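Local coordinates for protein geranyltranstransferase (Agrobacterium tumefaciens, PDB 2H8O) that probably catalyses the condensation of geranyl diphosphate with isopentenyl diphosphate, releasing diphosphate and yielding the fifteen-carbon isoprenoid farnesyl diphosphate, at residues C116-C119 / Y120-H124; L200-A203 / A204-K207; P209-D212 / G213-L217; R299-L302 / Q303-V306. All coordinates share one frame; numbering follows the deposited sequence.

Contact 1: residues C116-C119 / Y120-H124; sequences CLHC and YSLVH
H118 with L122 and L117 with Y120 make a local contact between successive turns of helix 104-125, in a buried part of a mainly helical chain, and the evidence is one ring-to-leucine contact, one tyrosine-to-leucine contact and one hydroxyl bond. The imidazole of H118 carries L122 over one face: L122 CG stands 4.1 Å above the ring plane, toward its rim, while L122 CD1 comes to 3.7 Å from H118 NE2. The rotation of that ring is fixed from both nitrogens, since NE2 bonds to G84 O and ND1 holds a water lying in the ring plane at 2.7 Å. The same water donates to S121 OG. With OG placed between its own backbone N and carbonyl carbon (chi1 78°), S121 turns its hydroxyl back along the helix and donates to H118 O at 2.6 Å, a carbonyl that also receives a weak bond from L122 N. Around the helix, L117 and Y120 run alongside each other, L117 CG lying 3.9 Å from Y120 CD2. M194 touches both of these side chains, and D156 of the second subunit packs on Y120 and H124. In the backbone, Y120 N donates to C116 O at 2.9 Å. Serine returning its hydroxyl to a carbonyl of the preceding turn is a common intrahelical bond; this helix leads toward the first aspartate-rich sequence of the polyprenyl synthetase family.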
ATOM      1  N   CYS A 116       6.312   8.062   5.143  1.00 15.41           N
ATOM      2  CA  CYS A 116       5.638   8.095   3.848  1.00 15.25           C
ATOM      3  C   CYS A 116       4.177   7.703   4.028  1.00 15.44           C
ATOM      4  O   CYS A 116       3.288   8.315   3.473  1.00 16.16           O
ATOM      5  CB  CYS A 116       6.270   7.140   2.844  1.00 16.43           C
ATOM      6  SG  CYS A 116       7.786   7.764   2.127  1.00 17.96           S
ATOM      7  N   LEU A 117       3.936   6.655   4.826  1.00 14.69           N
ATOM      8  CA  LEU A 117       2.560   6.195   5.043  1.00 15.08           C
ATOM      9  C   LEU A 117       1.761   7.268   5.811  1.00 15.13           C
ATOM     10  O   LEU A 117       0.630   7.600   5.440  1.00 15.51           O
ATOM     11  CB  LEU A 117       2.571   4.827   5.737  1.00 15.38           C
ATOM     12  CG  LEU A 117       1.240   4.053   5.638  1.00 15.26           C
ATOM     13  CD1 LEU A 117       1.442   2.531   5.631  1.00 16.04           C
ATOM     14  CD2 LEU A 117       0.289   4.521   6.702  1.00 17.31           C
ATOM     15  N   HIS A 118       2.328   7.774   6.901  1.00 15.21           N
ATOM     16  CA  HIS A 118       1.669   8.869   7.601  1.00 15.44           C
ATOM     17  C   HIS A 118       1.286  10.008   6.635  1.00 15.41           C
ATOM     18  O   HIS A 118       0.165  10.504   6.640  1.00 15.28           O
ATOM     19  CB  HIS A 118       2.569   9.390   8.739  1.00 15.53           C
ATOM     20  CG  HIS A 118       2.082  10.660   9.353  1.00 16.30           C
ATOM     21  ND1 HIS A 118       0.868  10.758  10.012  1.00 17.47           N
ATOM     22  CD2 HIS A 118       2.649  11.890   9.408  1.00 17.42           C
ATOM     23  CE1 HIS A 118       0.716  12.001  10.442  1.00 18.84           C
ATOM     24  NE2 HIS A 118       1.780  12.708  10.083  1.00 18.79           N
ATOM     25  N   CYS A 119       2.223  10.426   5.800  1.00 15.93           N
ATOM     26  CA  CYS A 119       1.979  11.533   4.902  1.00 15.97           C
ATOM     27  C   CYS A 119       0.927  11.203   3.845  1.00 15.33           C
ATOM     28  O   CYS A 119       0.143  12.071   3.472  1.00 16.01           O
ATOM     29  CB  CYS A 119       3.265  12.017   4.259  1.00 16.49           C
ATOM     30  SG  CYS A 119       4.404  12.787   5.453  1.00 17.24           S
ATOM     31  N   TYR A 120       0.878   9.956   3.375  1.00 15.11           N
ATOM     32  CA  TYR A 120      -0.155   9.579   2.410  1.00 15.30           C
ATOM     33  C   TYR A 120      -1.513   9.792   3.049  1.00 15.28           C
ATOM     34  O   TYR A 120      -2.462  10.248   2.396  1.00 15.29           O
ATOM     35  CB  TYR A 120      -0.001   8.116   1.925  1.00 15.33           C
ATOM     36  CG  TYR A 120      -1.145   7.168   2.325  1.00 15.23           C
ATOM     37  CD1 TYR A 120      -2.379   7.219   1.693  1.00 16.48           C
ATOM     38  CD2 TYR A 120      -0.947   6.194   3.296  1.00 15.35           C
ATOM     39  CE1 TYR A 120      -3.414   6.372   2.047  1.00 15.35           C
ATOM     40  CE2 TYR A 120      -1.965   5.343   3.661  1.00 15.52           C
ATOM     41  CZ  TYR A 120      -3.195   5.419   3.028  1.00 14.06           C
ATOM     42  OH  TYR A 120      -4.256   4.572   3.358  1.00 16.26           O
ATOM     43  N   SER A 121      -1.630   9.414   4.325  1.00 15.49           N
ATOM     44  CA  SER A 121      -2.924   9.478   4.986  1.00 16.06           C
ATOM     45  C   SER A 121      -3.428  10.923   5.042  1.00 15.86           C
ATOM     46  O   SER A 121      -4.630  11.166   4.915  1.00 16.42           O
ATOM     47  CB  SER A 121      -2.851   8.833   6.367  1.00 16.08           C
ATOM     48  OG  SER A 121      -2.245   9.664   7.345  1.00 17.35           O
ATOM     49  N   LEU A 122      -2.510  11.878   5.188  1.00 15.44           N
ATOM     50  CA  LEU A 122      -2.885  13.290   5.280  1.00 15.42           C
ATOM     51  C   LEU A 122      -3.323  13.798   3.906  1.00 15.14           C
ATOM     52  O   LEU A 122      -4.305  14.531   3.791  1.00 15.12           O
ATOM     53  CB  LEU A 122      -1.716  14.129   5.776  1.00 15.30           C
ATOM     54  CG  LEU A 122      -1.050  13.724   7.084  1.00 17.31           C
ATOM     55  CD1 LEU A 122       0.151  14.628   7.380  1.00 19.35           C
ATOM     56  CD2 LEU A 122      -2.034  13.703   8.243  1.00 20.77           C
ATOM     57  N   VAL A 123      -2.594  13.413   2.863  1.00 15.60           N
ATOM     58  CA  VAL A 123      -2.936  13.802   1.497  1.00 15.69           C
ATOM     59  C   VAL A 123      -4.353  13.369   1.139  1.00 15.92           C
ATOM     60  O   VAL A 123      -5.150  14.151   0.615  1.00 16.02           O
ATOM     61  CB  VAL A 123      -1.937  13.214   0.478  1.00 15.32           C
ATOM     62  CG1 VAL A 123      -2.381  13.501  -0.998  1.00 16.61           C
ATOM     63  CG2 VAL A 123      -0.551  13.776   0.750  1.00 15.40           C
ATOM     64  N   HIS A 124      -4.697  12.127   1.480  1.00 15.72           N
ATOM     65  CA  HIS A 124      -6.065  11.674   1.231  1.00 16.03           C
ATOM     66  C   HIS A 124      -7.076  12.325   2.169  1.00 16.67           C
ATOM     67  O   HIS A 124      -8.155  12.695   1.736  1.00 17.25           O
ATOM     68  CB  HIS A 124      -6.179  10.162   1.333  1.00 15.52           C
ATOM     69  CG  HIS A 124      -5.703   9.391   0.132  1.00 15.24           C
ATOM     70  ND1 HIS A 124      -5.051   9.930  -0.962  1.00 18.10           N
ATOM     71  CD2 HIS A 124      -5.767   8.067  -0.097  1.00 12.03           C
ATOM     72  CE1 HIS A 124      -4.741   8.951  -1.807  1.00 11.78           C
ATOM     73  NE2 HIS A 124      -5.167   7.812  -1.304  1.00 17.07           N
TER
HETATM   74  O   HOH W   1      -1.485   9.356  10.082  1.00 19.19           O

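Contact 2: residues L200-A203 / A204-K207; sequences LDLA and AEKK
A203 is central to this last turn of helix 194-206, because its carbonyl oxygen collects three donors from the residues that follow. K207 N approaches A203 O in the carbonyl plane at 3.1 Å. K206 N, at 3.2 Å, instead sits above that plane, 60° out of it. The third donor is an ammonium group: K206 NZ lies 2.8 Å from A203 O, tilted from the plane, after the lysine chain has started between its backbone N and carbonyl carbon (chi1 50°) and then bent twice. Such a lysine folded back over the C-terminal end of a helix would probably offset the partial negative charge of the terminal carbonyls, and it does so where this helix of the isoprenoid synthase fold gives way to a turn. A204 presents its methyl to the preceding carbonyls, with CB 3.3 Å from D201 O, and also touches P209 in the linker to the next helix; A204 N donates to L200 O. E205 runs beside L202, pointing the same way, and its carboxylate lies against a methyl, OE2 being 3.4 Å from L202 CD2. A water joins the same two residues by donating to both L202 O and E205 OE1, each at 2.7 Å. D201 OD2 lies 4.7 Å from E205 OE2, a pair of like charges at the surface. L202 also packs on M130, and on A149 of the second subunit.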
ATOM      1  N   LEU A 200     -14.456   4.922  10.658  1.00 18.60           N
ATOM      2  CA  LEU A 200     -15.272   5.045  11.873  1.00 19.44           C
ATOM      3  C   LEU A 200     -15.430   6.505  12.268  1.00 19.88           C
ATOM      4  O   LEU A 200     -16.492   6.916  12.766  1.00 19.99           O
ATOM      5  CB  LEU A 200     -14.680   4.212  13.015  1.00 19.04           C
ATOM      6  CG  LEU A 200     -14.831   2.699  12.839  1.00 18.32           C
ATOM      7  CD1 LEU A 200     -14.066   1.961  13.920  1.00 19.95           C
ATOM      8  CD2 LEU A 200     -16.293   2.298  12.857  1.00 19.64           C
ATOM      9  N   ASP A 201     -14.403   7.302  12.010  1.00 22.13           N
ATOM     10  CA  ASP A 201     -14.431   8.713  12.368  1.00 23.02           C
ATOM     11  C   ASP A 201     -15.456   9.480  11.525  1.00 24.01           C
ATOM     12  O   ASP A 201     -16.253  10.272  12.039  1.00 24.22           O
ATOM     13  CB  ASP A 201     -13.032   9.306  12.239  1.00 23.69           C
ATOM     14  CG  ASP A 201     -12.916  10.673  12.860  1.00 25.57           C
ATOM     15  OD1 ASP A 201     -13.421  10.881  13.992  1.00 30.05           O
ATOM     16  OD2 ASP A 201     -12.320  11.548  12.196  1.00 32.87           O
ATOM     17  N   LEU A 202     -15.455   9.221  10.226  1.00 24.42           N
ATOM     18  CA  LEU A 202     -16.408   9.857   9.332  1.00 25.41           C
ATOM     19  C   LEU A 202     -17.842   9.427   9.659  1.00 25.53           C
ATOM     20  O   LEU A 202     -18.771  10.245   9.603  1.00 25.97           O
ATOM     21  CB  LEU A 202     -16.062   9.531   7.878  1.00 26.07           C
ATOM     22  CG  LEU A 202     -14.798  10.194   7.342  1.00 27.32           C
ATOM     23  CD1 LEU A 202     -14.412   9.582   5.995  1.00 28.06           C
ATOM     24  CD2 LEU A 202     -14.991  11.698   7.205  1.00 29.79           C
ATOM     25  N   ALA A 203     -18.030   8.149   9.990  1.00 26.07           N
ATOM     26  CA  ALA A 203     -19.337   7.648  10.422  1.00 26.57           C
ATOM     27  C   ALA A 203     -19.789   8.312  11.728  1.00 26.91           C
ATOM     28  O   ALA A 203     -20.989   8.562  11.929  1.00 26.65           O
ATOM     29  CB  ALA A 203     -19.306   6.151  10.589  1.00 26.01           C
ATOM     30  N   ALA A 204     -18.837   8.600  12.612  1.00 27.56           N
ATOM     31  CA  ALA A 204     -19.139   9.272  13.882  1.00 29.12           C
ATOM     32  C   ALA A 204     -19.733  10.673  13.688  1.00 30.31           C
ATOM     33  O   ALA A 204     -20.473  11.155  14.544  1.00 30.64           O
ATOM     34  CB  ALA A 204     -17.894   9.347  14.754  1.00 28.42           C
ATOM     35  N   GLU A 205     -19.400  11.322  12.571  1.00 31.68           N
ATOM     36  CA  GLU A 205     -19.917  12.664  12.262  1.00 32.72           C
ATOM     37  C   GLU A 205     -21.432  12.693  12.047  1.00 33.16           C
ATOM     38  O   GLU A 205     -22.081  13.700  12.338  1.00 34.07           O
ATOM     39  CB  GLU A 205     -19.215  13.242  11.027  1.00 33.23           C
ATOM     40  CG  GLU A 205     -17.714  13.467  11.204  1.00 34.37           C
ATOM     41  CD  GLU A 205     -17.007  13.842   9.904  1.00 35.13           C
ATOM     42  OE1 GLU A 205     -17.691  14.270   8.942  1.00 39.57           O
ATOM     43  OE2 GLU A 205     -15.763  13.704   9.843  1.00 39.04           O
ATOM     44  N   LYS A 206     -21.989  11.594  11.539  1.00 33.49           N
ATOM     45  CA  LYS A 206     -23.431  11.487  11.268  1.00 33.44           C
ATOM     46  C   LYS A 206     -24.193  10.700  12.343  1.00 33.15           C
ATOM     47  O   LYS A 206     -25.424  10.799  12.442  1.00 33.46           O
ATOM     48  CB  LYS A 206     -23.671  10.831   9.902  1.00 34.64           C
ATOM     49  CG  LYS A 206     -22.894   9.534   9.701  1.00 35.91           C
ATOM     50  CD  LYS A 206     -23.758   8.400   9.169  1.00 38.22           C
ATOM     51  CE  LYS A 206     -23.044   7.059   9.336  1.00 38.12           C
ATOM     52  NZ  LYS A 206     -22.767   6.756  10.772  1.00 38.51           N
ATOM     53  N   LYS A 207     -23.463   9.915  13.134  1.00 32.43           N
ATOM     54  CA  LYS A 207     -24.054   9.085  14.181  1.00 31.36           C
ATOM     55  C   LYS A 207     -23.101   9.047  15.382  1.00 30.03           C
ATOM     56  O   LYS A 207     -22.089   8.354  15.355  1.00 29.29           O
ATOM     57  CB  LYS A 207     -24.309   7.684  13.619  1.00 31.63           C
ATOM     58  CG  LYS A 207     -24.596   6.600  14.651  1.00 32.84           C
ATOM     59  CD  LYS A 207     -25.159   5.329  14.007  1.00 33.68           C
ATOM     60  CE  LYS A 207     -24.283   4.783  12.866  1.00 35.75           C
ATOM     61  NZ  LYS A 207     -22.800   4.718  13.151  1.00 36.85           N
TER
HETATM   62  O   HOH W   2     -19.008  12.216   7.758  1.00 41.09           O

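Contact 3: residues P209-D212 / G213-L217; sequences PDED and GIITL
D210 and G213 make the defining bond of this helix start: G213 N donates to D210 OD1 at 2.9 Å, which makes D210 the N-cap of helix 211-237. The carboxylate gets there because CG lies between the backbone N and the carbonyl carbon (chi1 62°), and OD1 is met nearly along its C-O axis. D210 also receives I214 N on its backbone O at 3.0 Å, so side chain and main chain of one residue together hold the first turn. Just before the cap, P209 crosses I214 at about a right angle, with CG 3.6 Å from I214 CG1. This pairing of the residue before the N-cap with the fourth residue after the N-cap (N' with N4) is a hydrophobic staple. One turn on, a water links D212 and T216, donating to D212 OD2 and lying 2.7 Å from T216 OG1. E211 sends its aliphatic CG to 4.1 Å from I215 CD1, while its carboxylate forms a salt bridge with R293. Farther out, L289 and L292 of helix 289-293 cover I214, T216 packs on I67 of the second subunit, and L217 leans on L200 and D201 of helix 194-206.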
ATOM      1  N   PRO A 209     -20.832   8.331  18.365  1.00 24.82           N
ATOM      2  CA  PRO A 209     -20.429   7.094  19.022  1.00 24.32           C
ATOM      3  C   PRO A 209     -20.521   7.201  20.540  1.00 23.97           C
ATOM      4  O   PRO A 209     -20.546   8.318  21.091  1.00 24.53           O
ATOM      5  CB  PRO A 209     -18.960   6.942  18.600  1.00 24.07           C
ATOM      6  CG  PRO A 209     -18.495   8.349  18.457  1.00 24.10           C
ATOM      7  CD  PRO A 209     -19.668   9.123  17.931  1.00 25.32           C
ATOM      8  N   ASP A 210     -20.575   6.051  21.204  1.00 23.04           N
ATOM      9  CA  ASP A 210     -20.459   6.007  22.659  1.00 22.48           C
ATOM     10  C   ASP A 210     -18.988   5.940  23.055  1.00 21.54           C
ATOM     11  O   ASP A 210     -18.085   5.998  22.199  1.00 20.76           O
ATOM     12  CB  ASP A 210     -21.285   4.848  23.246  1.00 22.19           C
ATOM     13  CG  ASP A 210     -20.834   3.470  22.776  1.00 22.96           C
ATOM     14  OD1 ASP A 210     -19.752   3.325  22.151  1.00 22.45           O
ATOM     15  OD2 ASP A 210     -21.593   2.518  23.056  1.00 22.52           O
ATOM     16  N   GLU A 211     -18.717   5.839  24.345  1.00 21.20           N
ATOM     17  CA  GLU A 211     -17.344   5.891  24.804  1.00 21.00           C
ATOM     18  C   GLU A 211     -16.497   4.743  24.222  1.00 19.70           C
ATOM     19  O   GLU A 211     -15.389   4.950  23.758  1.00 19.71           O
ATOM     20  CB  GLU A 211     -17.299   5.883  26.327  1.00 21.35           C
ATOM     21  CG  GLU A 211     -15.961   6.250  26.877  1.00 22.54           C
ATOM     22  CD  GLU A 211     -15.976   6.445  28.381  1.00 23.98           C
ATOM     23  OE1 GLU A 211     -17.046   6.715  28.969  1.00 28.81           O
ATOM     24  OE2 GLU A 211     -14.886   6.328  28.962  1.00 31.03           O
ATOM     25  N   ASP A 212     -17.036   3.535  24.250  1.00 20.12           N
ATOM     26  CA  ASP A 212     -16.329   2.387  23.694  1.00 19.27           C
ATOM     27  C   ASP A 212     -16.021   2.623  22.204  1.00 18.37           C
ATOM     28  O   ASP A 212     -14.937   2.269  21.703  1.00 17.83           O
ATOM     29  CB  ASP A 212     -17.168   1.129  23.898  1.00 20.22           C
ATOM     30  CG  ASP A 212     -16.443  -0.130  23.456  1.00 22.77           C
ATOM     31  OD1 ASP A 212     -15.444  -0.484  24.119  1.00 28.62           O
ATOM     32  OD2 ASP A 212     -16.877  -0.752  22.460  1.00 28.57           O
ATOM     33  N   GLY A 213     -16.962   3.228  21.494  1.00 18.34           N
ATOM     34  CA  GLY A 213     -16.755   3.523  20.078  1.00 17.90           C
ATOM     35  C   GLY A 213     -15.654   4.533  19.822  1.00 17.72           C
ATOM     36  O   GLY A 213     -14.873   4.402  18.857  1.00 17.93           O
ATOM     37  N   ILE A 214     -15.594   5.557  20.674  1.00 17.22           N
ATOM     38  CA  ILE A 214     -14.572   6.590  20.580  1.00 17.13           C
ATOM     39  C   ILE A 214     -13.191   5.985  20.833  1.00 16.19           C
ATOM     40  O   ILE A 214     -12.240   6.218  20.094  1.00 16.13           O
ATOM     41  CB  ILE A 214     -14.832   7.753  21.567  1.00 16.96           C
ATOM     42  CG1 ILE A 214     -16.118   8.495  21.191  1.00 17.79           C
ATOM     43  CG2 ILE A 214     -13.655   8.728  21.588  1.00 17.15           C
ATOM     44  CD1 ILE A 214     -16.591   9.476  22.260  1.00 18.12           C
ATOM     45  N   ILE A 215     -13.083   5.173  21.884  1.00 16.17           N
ATOM     46  CA  ILE A 215     -11.801   4.570  22.228  1.00 16.20           C
ATOM     47  C   ILE A 215     -11.300   3.727  21.051  1.00 15.77           C
ATOM     48  O   ILE A 215     -10.124   3.785  20.648  1.00 16.24           O
ATOM     49  CB  ILE A 215     -11.944   3.708  23.525  1.00 15.48           C
ATOM     50  CG1 ILE A 215     -12.236   4.647  24.708  1.00 16.29           C
ATOM     51  CG2 ILE A 215     -10.711   2.830  23.749  1.00 16.48           C
ATOM     52  CD1 ILE A 215     -12.672   3.963  26.017  1.00 16.59           C
ATOM     53  N   THR A 216     -12.217   2.971  20.467  1.00 16.53           N
ATOM     54  CA  THR A 216     -11.877   2.109  19.326  1.00 16.69           C
ATOM     55  C   THR A 216     -11.440   2.918  18.112  1.00 16.57           C
ATOM     56  O   THR A 216     -10.385   2.631  17.523  1.00 16.85           O
ATOM     57  CB  THR A 216     -13.053   1.180  18.981  1.00 17.51           C
ATOM     58  OG1 THR A 216     -13.253   0.283  20.085  1.00 18.44           O
ATOM     59  CG2 THR A 216     -12.806   0.376  17.675  1.00 17.67           C
ATOM     60  N   LEU A 217     -12.216   3.923  17.715  1.00 16.20           N
ATOM     61  CA  LEU A 217     -11.845   4.665  16.510  1.00 17.46           C
ATOM     62  C   LEU A 217     -10.535   5.433  16.710  1.00 17.09           C
ATOM     63  O   LEU A 217      -9.727   5.550  15.770  1.00 17.27           O
ATOM     64  CB  LEU A 217     -12.972   5.559  16.006  1.00 18.16           C
ATOM     65  CG  LEU A 217     -13.317   6.869  16.692  1.00 18.19           C
ATOM     66  CD1 LEU A 217     -12.358   7.971  16.227  1.00 19.02           C
ATOM     67  CD2 LEU A 217     -14.803   7.245  16.405  1.00 19.72           C
TER
HETATM   68  O   HOH W   3     -15.717  -0.746  19.960  1.00 33.80           O

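Contact 4: residues R299-L302 / Q303-V306; sequences REKL and QEQV
E300 O accepts from E304 N at 2.9 Å, and K301 O from Q305 N at the same distance; these are regular i+4 to i backbone bonds of helix 295-312. On the outer side the same two glutamates bring their carboxylates together. E300 OE1 and E304 OE2 are 3.0 Å apart, both acceptors, with the carboxylate planes turned 63° against each other. E300 reaches over because its chain, after leaving anti to the backbone N, bends at chi2 (58°), whereas the chain of E304 is extended and its CG also lies 3.3 Å from E300 OE1. K301 crosses E304 with its methylene groups, CE standing 3.5 Å from E304 OE1; the ammonium itself, NZ, stays 4.7 Å from that oxygen, too far for a direct salt bridge. K301 CG also lies against the amide of Q305, 3.4 Å from NE2, and the other end of that amide, OE1, is hydrogen-bonded to S257. L302 and Q305 form the buried face; L302 packs on S257 and L260 of helix 241-267 and on A331 of helix 321-331. Chemically, a carboxylate pair this close would be costly if both members were fully charged, so a proton held by one of them, or partial screening by K301, is plausible; E300 also touches a crystal neighbour, which may help hold the pair in place.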
ATOM      1  N   ARG A 299      -6.967  15.207  32.168  1.00 29.33           N
ATOM      2  CA  ARG A 299      -5.647  15.625  32.624  1.00 30.03           C
ATOM      3  C   ARG A 299      -5.034  14.617  33.599  1.00 29.64           C
ATOM      4  O   ARG A 299      -3.830  14.366  33.559  1.00 29.30           O
ATOM      5  CB  ARG A 299      -5.687  17.057  33.195  1.00 30.50           C
ATOM      6  CG  ARG A 299      -5.965  18.112  32.110  1.00 31.30           C
ATOM      7  CD  ARG A 299      -5.649  19.542  32.553  1.00 32.46           C
ATOM      8  NE  ARG A 299      -6.196  20.531  31.619  1.00 33.93           N
ATOM      9  CZ  ARG A 299      -5.700  20.814  30.408  1.00 35.71           C
ATOM     10  NH1 ARG A 299      -4.613  20.202  29.936  1.00 36.38           N
ATOM     11  NH2 ARG A 299      -6.301  21.731  29.648  1.00 35.66           N
ATOM     12  N   GLU A 300      -5.858  14.022  34.457  1.00 29.56           N
ATOM     13  CA  GLU A 300      -5.382  12.972  35.361  1.00 29.40           C
ATOM     14  C   GLU A 300      -5.010  11.701  34.581  1.00 28.70           C
ATOM     15  O   GLU A 300      -3.987  11.090  34.858  1.00 27.83           O
ATOM     16  CB  GLU A 300      -6.429  12.667  36.446  1.00 29.73           C
ATOM     17  CG  GLU A 300      -6.190  11.386  37.265  1.00 31.03           C
ATOM     18  CD  GLU A 300      -4.853  11.357  38.002  1.00 34.96           C
ATOM     19  OE1 GLU A 300      -4.401  10.241  38.347  1.00 36.92           O
ATOM     20  OE2 GLU A 300      -4.255  12.433  38.242  1.00 38.04           O
ATOM     21  N   LYS A 301      -5.836  11.325  33.610  1.00 28.62           N
ATOM     22  CA  LYS A 301      -5.570  10.134  32.796  1.00 28.53           C
ATOM     23  C   LYS A 301      -4.278  10.301  31.980  1.00 28.02           C
ATOM     24  O   LYS A 301      -3.503   9.358  31.856  1.00 26.70           O
ATOM     25  CB  LYS A 301      -6.771   9.813  31.897  1.00 28.89           C
ATOM     26  CG  LYS A 301      -6.640   8.557  31.022  1.00 30.15           C
ATOM     27  CD  LYS A 301      -6.350   7.272  31.827  1.00 33.75           C
ATOM     28  CE  LYS A 301      -7.546   6.743  32.596  1.00 35.97           C
ATOM     29  NZ  LYS A 301      -8.393   5.811  31.774  1.00 38.21           N
ATOM     30  N   LEU A 302      -4.038  11.501  31.453  1.00 27.86           N
ATOM     31  CA  LEU A 302      -2.762  11.800  30.767  1.00 28.42           C
ATOM     32  C   LEU A 302      -1.579  11.566  31.686  1.00 28.18           C
ATOM     33  O   LEU A 302      -0.598  10.944  31.313  1.00 27.96           O
ATOM     34  CB  LEU A 302      -2.702  13.262  30.315  1.00 28.34           C
ATOM     35  CG  LEU A 302      -3.088  13.639  28.901  1.00 29.76           C
ATOM     36  CD1 LEU A 302      -2.935  15.145  28.742  1.00 28.49           C
ATOM     37  CD2 LEU A 302      -2.221  12.890  27.876  1.00 28.88           C
ATOM     38  N   GLN A 303      -1.670  12.113  32.894  1.00 28.60           N
ATOM     39  CA  GLN A 303      -0.628  11.971  33.890  1.00 29.39           C
ATOM     40  C   GLN A 303      -0.381  10.490  34.204  1.00 29.07           C
ATOM     41  O   GLN A 303       0.760  10.067  34.341  1.00 28.72           O
ATOM     42  CB  GLN A 303      -1.043  12.716  35.162  1.00 29.78           C
ATOM     43  CG  GLN A 303       0.093  13.255  36.008  1.00 31.63           C
ATOM     44  CD  GLN A 303      -0.400  14.028  37.238  1.00 32.02           C
ATOM     45  OE1 GLN A 303      -1.589  14.020  37.563  1.00 36.28           O
ATOM     46  NE2 GLN A 303       0.524  14.695  37.929  1.00 35.27           N
ATOM     47  N   GLU A 304      -1.461   9.721  34.331  1.00 29.16           N
ATOM     48  CA  GLU A 304      -1.383   8.281  34.583  1.00 29.44           C
ATOM     49  C   GLU A 304      -0.658   7.552  33.458  1.00 28.60           C
ATOM     50  O   GLU A 304       0.203   6.714  33.714  1.00 28.58           O
ATOM     51  CB  GLU A 304      -2.781   7.668  34.729  1.00 29.43           C
ATOM     52  CG  GLU A 304      -3.501   8.014  36.022  1.00 32.06           C
ATOM     53  CD  GLU A 304      -4.959   7.555  36.023  1.00 32.36           C
ATOM     54  OE1 GLU A 304      -5.319   6.644  35.234  1.00 37.51           O
ATOM     55  OE2 GLU A 304      -5.753   8.106  36.822  1.00 39.57           O
ATOM     56  N   GLN A 305      -1.019   7.876  32.222  1.00 27.98           N
ATOM     57  CA  GLN A 305      -0.422   7.228  31.043  1.00 27.80           C
ATOM     58  C   GLN A 305       1.070   7.508  30.897  1.00 27.17           C
ATOM     59  O   GLN A 305       1.825   6.626  30.477  1.00 26.81           O
ATOM     60  CB  GLN A 305      -1.176   7.629  29.772  1.00 28.28           C
ATOM     61  CG  GLN A 305      -2.499   6.917  29.662  1.00 28.31           C
ATOM     62  CD  GLN A 305      -3.466   7.585  28.735  1.00 29.06           C
ATOM     63  OE1 GLN A 305      -3.145   8.587  28.089  1.00 32.88           O
ATOM     64  NE2 GLN A 305      -4.666   7.027  28.647  1.00 28.92           N
ATOM     65  N   VAL A 306       1.508   8.716  31.251  1.00 26.51           N
ATOM     66  CA  VAL A 306       2.936   9.022  31.239  1.00 26.08           C
ATOM     67  C   VAL A 306       3.658   8.197  32.293  1.00 25.44           C
ATOM     68  O   VAL A 306       4.745   7.684  32.049  1.00 25.07           O
ATOM     69  CB  VAL A 306       3.236  10.526  31.488  1.00 26.37           C
ATOM     70  CG1 VAL A 306       4.717  10.740  31.681  1.00 26.29           C
ATOM     71  CG2 VAL A 306       2.728  11.363  30.334  1.00 26.84           C
TER

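In the fold
All four contacts are local and follow one another along the chain: none closes a long loop, and none nests in or crosses another. Contact 1 comes first, inside helix 104-125. Contact 2 then ends helix 194-206, and contact 3 begins helix 211-237, so the two flank one short turn; they touch directly through side-chain packing, their centres about 11 Å apart. Contact 4 follows in helix 295-312, on the far side of the chain's centre from contact 1, about 29 Å between centres. Contacts 1, 2 and 3 each meet the second subunit, whereas contact 4 packs on helices 241-267 and 321-331 of its own chain.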